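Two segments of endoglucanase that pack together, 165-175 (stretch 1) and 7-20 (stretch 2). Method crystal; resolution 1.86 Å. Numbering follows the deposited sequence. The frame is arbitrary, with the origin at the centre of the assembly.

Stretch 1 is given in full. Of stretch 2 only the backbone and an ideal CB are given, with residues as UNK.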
# COMPACT_ATOMS: atom_id res chain seq x y z
N LYS A 165 10.86 -2.73 -14.50
CA LYS A 165 9.97 -2.04 -13.55
C LYS A 165 8.59 -2.73 -13.56
O LYS A 165 8.30 -3.48 -14.49
CB LYS A 165 9.74 -0.60 -13.98
CG LYS A 165 11.01 0.24 -14.21
CD LYS A 165 11.80 0.35 -12.92
CE LYS A 165 12.90 1.42 -13.08
NZ LYS A 165 14.14 0.76 -13.65
N VAL A 166 7.80 -2.48 -12.54
CA VAL A 166 6.44 -3.00 -12.43
C VAL A 166 5.53 -1.74 -12.47
O VAL A 166 5.87 -0.80 -11.78
CB VAL A 166 6.15 -3.79 -11.15
CG1 VAL A 166 4.64 -4.08 -11.00
CG2 VAL A 166 6.86 -5.17 -11.32
N VAL A 167 4.50 -1.77 -13.28
CA VAL A 167 3.58 -0.62 -13.40
C VAL A 167 2.16 -1.15 -13.10
O VAL A 167 1.77 -2.20 -13.61
CB VAL A 167 3.60 -0.06 -14.84
CG1 VAL A 167 2.59 1.07 -14.99
CG2 VAL A 167 5.00 0.51 -15.19
N GLY A 168 1.43 -0.43 -12.23
CA GLY A 168 0.08 -0.92 -11.92
C GLY A 168 -0.54 -0.04 -10.83
O GLY A 168 0.06 0.93 -10.37
N LYS A 169 -1.84 -0.26 -10.64
CA LYS A 169 -2.56 0.55 -9.67
C LYS A 169 -2.14 0.18 -8.24
O LYS A 169 -1.72 -0.96 -7.99
CB LYS A 169 -4.10 0.37 -9.76
CG LYS A 169 -4.53 -1.13 -9.53
CD LYS A 169 -6.07 -1.15 -9.52
CE LYS A 169 -6.64 -2.57 -9.34
NZ LYS A 169 -6.55 -3.08 -7.95
N ALA A 170 -2.45 1.09 -7.33
CA ALA A 170 -2.26 0.83 -5.89
C ALA A 170 -0.91 0.39 -5.41
O ALA A 170 -0.80 -0.00 -4.21
CB ALA A 170 -3.29 -0.24 -5.44
N LEU A 171 0.16 0.64 -6.17
CA LEU A 171 1.49 0.29 -5.64
C LEU A 171 1.90 1.17 -4.50
O LEU A 171 2.76 0.79 -3.68
CB LEU A 171 2.51 0.25 -6.80
CG LEU A 171 2.29 -0.87 -7.80
CD1 LEU A 171 3.04 -0.62 -9.11
CD2 LEU A 171 2.71 -2.24 -7.25
N ASP A 172 1.32 2.38 -4.32
CA ASP A 172 1.67 3.23 -3.21
C ASP A 172 1.46 2.51 -1.87
O ASP A 172 2.03 2.95 -0.87
CB ASP A 172 0.99 4.61 -3.26
CG ASP A 172 -0.52 4.46 -3.45
OD1 ASP A 172 -1.17 3.87 -2.58
OD2 ASP A 172 -1.04 4.87 -4.49
N ASN A 173 0.58 1.48 -1.81
CA ASN A 173 0.49 0.68 -0.61
C ASN A 173 0.94 -0.76 -0.89
O ASN A 173 1.60 -1.43 -0.08
CB ASN A 173 -0.98 0.61 -0.09
CG ASN A 173 -1.37 1.91 0.59
OD1 ASN A 173 -0.48 2.62 1.10
ND2 ASN A 173 -2.67 2.16 0.76
N ARG A 174 0.60 -1.28 -2.08
CA ARG A 174 0.90 -2.69 -2.39
C ARG A 174 2.40 -2.99 -2.52
O ARG A 174 2.82 -4.11 -2.18
CB ARG A 174 0.12 -3.18 -3.58
CG ARG A 174 -1.42 -3.10 -3.47
CD ARG A 174 -2.01 -4.14 -2.50
NE ARG A 174 -3.35 -3.65 -2.13
CZ ARG A 174 -4.41 -3.55 -2.92
NH1 ARG A 174 -4.39 -3.93 -4.20
NH2 ARG A 174 -5.50 -2.93 -2.39
N ALA A 175 3.21 -2.01 -2.92
CA ALA A 175 4.67 -2.31 -2.99
C ALA A 175 5.17 -2.55 -1.58
O ALA A 175 5.98 -3.47 -1.38
CB ALA A 175 5.42 -1.13 -3.61
N UNK A 7 9.81 -11.33 -7.25
CA UNK A 7 9.33 -10.08 -6.67
C UNK A 7 8.44 -9.31 -7.62
O UNK A 7 7.38 -8.87 -7.16
CB UNK A 7 10.51 -9.20 -6.25
N UNK A 8 8.82 -9.31 -8.89
CA UNK A 8 8.00 -8.59 -9.89
C UNK A 8 6.63 -9.20 -9.99
O UNK A 8 5.58 -8.49 -10.03
CB UNK A 8 8.67 -8.60 -11.27
N UNK A 9 6.56 -10.52 -10.05
CA UNK A 9 5.26 -11.20 -10.13
C UNK A 9 4.41 -10.99 -8.87
O UNK A 9 3.20 -10.85 -8.99
CB UNK A 9 5.47 -12.70 -10.36
N UNK A 10 5.02 -11.01 -7.69
CA UNK A 10 4.30 -10.79 -6.44
C UNK A 10 3.68 -9.38 -6.45
O UNK A 10 2.56 -9.19 -5.99
CB UNK A 10 5.23 -10.97 -5.24
N UNK A 11 4.48 -8.40 -6.88
CA UNK A 11 3.99 -7.02 -6.98
C UNK A 11 2.85 -6.93 -7.99
O UNK A 11 1.88 -6.20 -7.65
CB UNK A 11 5.12 -6.07 -7.38
N UNK A 12 2.94 -7.54 -9.14
CA UNK A 12 1.80 -7.47 -10.09
C UNK A 12 0.54 -8.10 -9.53
O UNK A 12 -0.58 -7.53 -9.60
CB UNK A 12 2.16 -8.16 -11.41
N UNK A 13 0.69 -9.22 -8.80
CA UNK A 13 -0.49 -9.88 -8.24
C UNK A 13 -1.10 -9.00 -7.14
O UNK A 13 -2.33 -8.90 -7.10
CB UNK A 13 -0.13 -11.26 -7.69
N UNK A 14 -0.26 -8.34 -6.34
CA UNK A 14 -0.79 -7.49 -5.24
C UNK A 14 -1.49 -6.27 -5.82
O UNK A 14 -2.55 -5.89 -5.37
CB UNK A 14 0.33 -7.05 -4.29
N UNK A 15 -0.89 -5.72 -6.88
CA UNK A 15 -1.49 -4.56 -7.55
C UNK A 15 -2.85 -4.90 -8.17
O UNK A 15 -3.80 -4.10 -8.06
CB UNK A 15 -0.55 -4.03 -8.63
N UNK A 16 -2.97 -6.07 -8.79
CA UNK A 16 -4.22 -6.44 -9.46
C UNK A 16 -5.37 -6.74 -8.52
O UNK A 16 -6.53 -6.59 -8.97
CB UNK A 16 -3.98 -7.66 -10.35
N UNK A 17 -5.14 -7.27 -7.32
CA UNK A 17 -6.21 -7.51 -6.36
C UNK A 17 -6.96 -6.21 -6.04
O UNK A 17 -6.38 -5.11 -6.02
CB UNK A 17 -5.64 -8.13 -5.08
N UNK A 18 -8.26 -6.37 -5.72
CA UNK A 18 -9.06 -5.21 -5.36
C UNK A 18 -9.38 -5.17 -3.88
O UNK A 18 -10.08 -6.05 -3.34
CB UNK A 18 -10.36 -5.20 -6.17
N UNK A 19 -8.90 -4.10 -3.22
CA UNK A 19 -9.20 -3.93 -1.78
C UNK A 19 -9.38 -2.45 -1.47
O UNK A 19 -8.51 -1.79 -0.87
CB UNK A 19 -8.09 -4.52 -0.91
N UNK A 20 -10.41 -1.82 -2.01
CA UNK A 20 -10.67 -0.41 -1.79
C UNK A 20 -10.96 -0.20 -0.29
O UNK A 20 -11.33 -1.17 0.36
CB UNK A 20 -11.83 0.07 -2.66

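Positions 7 to 16 have helical backbone angles, and this helix runs nearly parallel to strand 165-168.

Positions 7, 9 and 10 have nothing of stretch 1 near their CB, so many residues would fit. They are T7, K9 and L10.

At position 8 the CB would point sideways, 3.9 Å from V166 CG2. A small residue suits. The residue is G8.

Position 11 points toward stretch 1. Its ideal CB is 4.2 Å from V166 CG1 and 4.5 Å from L171 CD2, so an apolar side chain is expected: leucine, isoleucine, valine or methionine. It is L11. Its CB packs on V166 CG1, and its CD2 reaches A175 CA at 3.6 Å.

Position 12 points sideways, with V166 CG1 4.8 Å from its CB. A flexible apolar chain could cover the valine, though other types would fit. It is M12, a selenomethionine, and its CG lies 3.7 Å from V166 CG1.

Position 13 is out of reach, which leaves the choice free. It is E13. Its OE2 forms a salt bridge with K9 NZ at 2.7 Å.

Position 14 points toward R174, with its ideal CB 3.9 Å from R174 CB. An apolar residue could lie along the aliphatic part of the arginine. It is L14. Its O accepts a hydrogen bond from R174 NH1 at 2.9 Å.

Position 15 is tight. Its ideal CB is 3.4 Å from K169 O and 4.0 Å from L171 CD2. A small residue is favoured, and a donor would satisfy the carbonyl: serine fits, while alanine would fill the space without the bond. It is S15. OG donates to K169 O at 2.7 Å, and a water bridges OG to K169 N. A CB on G168 would clash with this OG. S15 O accepts from K169 NZ at 2.9 Å.

Position 16 points away, so polar residues suit. It is N16; its OD1 accepts from the same water.

Position 17 leaves helical phi/psi. Its CB is 4.5 Å from R174 NH1, and apolar or polar residues could fit. It is L17, whose O accepts from R174 NH1 at 2.9 Å.

Position 18 points away, but K169 NZ is 4.7 Å from its CB. An acidic residue would answer the charge. It is D18; OD1 forms a salt bridge with K169 NZ at 2.9 Å.

At position 19 an ideal CB would lie 3.4 Å from R174 NH2, which favours glycine or another small residue. It is G19.

Position 20 points away; its phi of -63° allows proline. It is P20.

Stretch 2, residues 7-20: TGKLLMELSNLDGP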
# COMPACT_ATOMS: atom_id res chain seq x y z
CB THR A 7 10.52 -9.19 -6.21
OG1 THR A 7 11.21 -10.03 -5.26
CG2 THR A 7 9.96 -7.93 -5.55
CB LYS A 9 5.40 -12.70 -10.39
CG LYS A 9 4.07 -13.44 -10.52
CD LYS A 9 3.20 -12.86 -11.63
CE LYS A 9 2.43 -13.98 -12.35
NZ LYS A 9 1.01 -14.03 -11.84
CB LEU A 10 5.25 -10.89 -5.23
CG LEU A 10 4.74 -10.42 -3.86
CD1 LEU A 10 3.61 -11.27 -3.35
CD2 LEU A 10 5.92 -10.46 -2.86
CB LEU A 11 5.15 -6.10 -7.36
CG LEU A 11 6.21 -5.92 -6.25
CD1 LEU A 11 7.43 -5.18 -6.82
CD2 LEU A 11 5.62 -5.14 -5.07
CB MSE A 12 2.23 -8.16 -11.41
CG MSE A 12 3.18 -7.27 -12.20
SE MSE A 12 3.45 -8.06 -13.94
CE MSE A 12 4.51 -9.54 -13.44
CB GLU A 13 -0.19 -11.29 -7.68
CG GLU A 13 0.22 -12.24 -8.79
CD GLU A 13 0.30 -13.71 -8.35
OE1 GLU A 13 0.26 -14.08 -7.17
OE2 GLU A 13 0.42 -14.54 -9.25
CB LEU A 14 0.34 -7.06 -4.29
CG LEU A 14 0.85 -8.16 -3.31
CD1 LEU A 14 2.17 -7.70 -2.67
CD2 LEU A 14 -0.23 -8.40 -2.27
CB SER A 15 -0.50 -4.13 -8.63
OG SER A 15 -1.12 -3.14 -9.46
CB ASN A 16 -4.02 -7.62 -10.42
CG ASN A 16 -3.18 -7.24 -11.63
OD1 ASN A 16 -3.13 -6.08 -12.05
ND2 ASN A 16 -2.53 -8.23 -12.25
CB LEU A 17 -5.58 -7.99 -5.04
CG LEU A 17 -4.86 -9.35 -5.17
CD1 LEU A 17 -3.98 -9.51 -3.91
CD2 LEU A 17 -5.91 -10.45 -5.26
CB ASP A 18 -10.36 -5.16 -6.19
CG ASP A 18 -10.14 -5.04 -7.68
OD1 ASP A 18 -9.07 -4.56 -8.12
OD2 ASP A 18 -11.03 -5.45 -8.49
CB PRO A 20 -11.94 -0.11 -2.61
CG PRO A 20 -12.61 -1.46 -2.69
CD PRO A 20 -11.50 -2.46 -2.82
O HOH W 1 -2.66 -2.86 -11.83
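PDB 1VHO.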